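Local coordinates for tryptophan decarboxylase 1 (Oryza sativa subsp. japonica, PDB 6KHO), which uses pyridoxal 5'-phosphate to decarboxylate L-tryptophan to tryptamine, and 5-hydroxy-L-tryptophan to serotonin, in serotonin biosynthesis, at residues E460-E463 with R464-T468. Sequence-based numbering, arbitrary orientation.
Sequences ELME and RLNKT
R464 to K467 each donate a backbone N-H to the carbonyl four residues earlier, E460 to E463, as α-helical i to i+4 bonds. From L465 on they lengthen, from 2.8 Å (L465 N to L461 O) to 3.2 Å (K467 N to E463 O). E460 and R464, one turn apart, form a salt bridge, R464 NE to E460 OE1 at 3.1 Å. It is bent (N-H...O angle 135°) and meets the anti lone pair of OE1, with the carboxylate and guanidinium planes 63° apart. E460 reaches it by a bend at chi2 (82°), whereas R464 runs extended from CG to NE. Replacing R464 by an alanine is likely to leave the E460 carboxylate without this charged partner and remove the arginine's contacts with T508 and M512. Between the buried leucines, L461 CG lies 3.8 Å from L465 CD1; M462 CG approaches N466 ND2 at 4.0 Å. The N466 amide is turned to V473 N, which bonds its OD1, while E463 pairs with R459. Helix 451-468 packs L461 and M462 on L484 of strand 481-487, in the four-stranded antiparallel sheet, and sets L461 and R464 against T508 of helix 495-513.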
loop_
_atom_site.group_PDB
_atom_site.type_symbol
_atom_site.label_atom_id
_atom_site.label_comp_id
_atom_site.label_asym_id
_atom_site.label_seq_id
_atom_site.Cartn_x
_atom_site.Cartn_y
_atom_site.Cartn_z
ATOM N N GLU A 460 -19.672 5.027 30.647
ATOM C CA GLU A 460 -20.706 6.048 30.526
ATOM C C GLU A 460 -20.096 7.396 30.171
ATOM O O GLU A 460 -20.570 8.084 29.258
ATOM C CB GLU A 460 -21.501 6.135 31.834
ATOM C CG GLU A 460 -22.641 7.142 31.831
ATOM C CD GLU A 460 -23.901 6.604 31.179
ATOM O OE1 GLU A 460 -24.804 7.411 30.856
ATOM O OE2 GLU A 460 -23.991 5.375 30.982
ATOM N N LEU A 461 -19.043 7.790 30.893
ATOM C CA LEU A 461 -18.339 9.033 30.595
ATOM C C LEU A 461 -17.940 9.103 29.122
ATOM O O LEU A 461 -18.241 10.081 28.425
ATOM C CB LEU A 461 -17.108 9.153 31.494
ATOM C CG LEU A 461 -16.263 10.411 31.315
ATOM C CD1 LEU A 461 -17.148 11.649 31.386
ATOM C CD2 LEU A 461 -15.142 10.473 32.349
ATOM N N MET A 462 -17.284 8.049 28.630
ATOM C CA MET A 462 -16.802 8.024 27.253
ATOM C C MET A 462 -17.944 8.189 26.253
ATOM O O MET A 462 -17.851 8.986 25.312
ATOM C CB MET A 462 -16.052 6.711 27.000
ATOM C CG MET A 462 -15.675 6.459 25.543
ATOM S SD MET A 462 -14.995 4.803 25.275
ATOM C CE MET A 462 -16.473 3.814 25.017
ATOM N N GLU A 463 -19.024 7.425 26.428
ATOM C CA GLU A 463 -20.127 7.496 25.477
ATOM C C GLU A 463 -20.834 8.842 25.558
ATOM O O GLU A 463 -21.400 9.301 24.560
ATOM C CB GLU A 463 -21.096 6.331 25.715
ATOM C CG GLU A 463 -20.411 4.957 25.635
ATOM C CD GLU A 463 -21.317 3.785 26.012
ATOM O OE1 GLU A 463 -21.271 2.748 25.310
ATOM O OE2 GLU A 463 -22.061 3.887 27.013
ATOM N N ARG A 464 -20.769 9.498 26.721
ATOM C CA ARG A 464 -21.352 10.823 26.901
ATOM C C ARG A 464 -20.494 11.910 26.269
ATOM O O ARG A 464 -21.024 12.866 25.699
ATOM C CB ARG A 464 -21.549 11.105 28.389
ATOM C CG ARG A 464 -22.871 10.591 28.922
ATOM C CD ARG A 464 -23.085 10.965 30.377
ATOM N NE ARG A 464 -24.362 10.447 30.857
ATOM C CZ ARG A 464 -25.055 10.979 31.859
ATOM N NH1 ARG A 464 -24.598 12.050 32.497
ATOM N NH2 ARG A 464 -26.210 10.436 32.219
ATOM N N LEU A 465 -19.170 11.806 26.380
ATOM C CA LEU A 465 -18.323 12.776 25.700
ATOM C C LEU A 465 -18.498 12.680 24.188
ATOM O O LEU A 465 -18.542 13.704 23.498
ATOM C CB LEU A 465 -16.865 12.574 26.108
ATOM C CG LEU A 465 -16.580 12.791 27.598
ATOM C CD1 LEU A 465 -15.300 12.093 28.023
ATOM C CD2 LEU A 465 -16.512 14.274 27.947
ATOM N N ASN A 466 -18.668 11.460 23.664
ATOM C CA ASN A 466 -18.772 11.278 22.216
ATOM C C ASN A 466 -20.098 11.799 21.656
ATOM O O ASN A 466 -20.127 12.340 20.544
ATOM C CB ASN A 466 -18.581 9.809 21.852
ATOM C CG ASN A 466 -17.152 9.320 22.113
ATOM O OD1 ASN A 466 -16.233 10.119 22.326
ATOM N ND2 ASN A 466 -16.971 8.008 22.110
ATOM N N LYS A 467 -21.210 11.634 22.390
ATOM C CA LYS A 467 -22.494 12.139 21.893
ATOM C C LYS A 467 -22.505 13.659 21.811
ATOM O O LYS A 467 -23.274 14.228 21.026
ATOM C CB LYS A 467 -23.647 11.664 22.785
ATOM C CG LYS A 467 -23.498 12.101 24.234
ATOM C CD LYS A 467 -24.780 11.985 25.060
ATOM C CE LYS A 467 -24.682 12.842 26.322
ATOM N NZ LYS A 467 -24.383 14.268 25.996
ATOM N N THR A 468 -21.652 14.314 22.598
ATOM C CA THR A 468 -21.524 15.768 22.580
ATOM C C THR A 468 -21.114 16.297 21.202
ATOM O O THR A 468 -21.545 17.382 20.789
ATOM C CB THR A 468 -20.503 16.167 23.646
ATOM O OG1 THR A 468 -21.144 16.181 24.929
ATOM C CG2 THR A 468 -19.927 17.504 23.387
#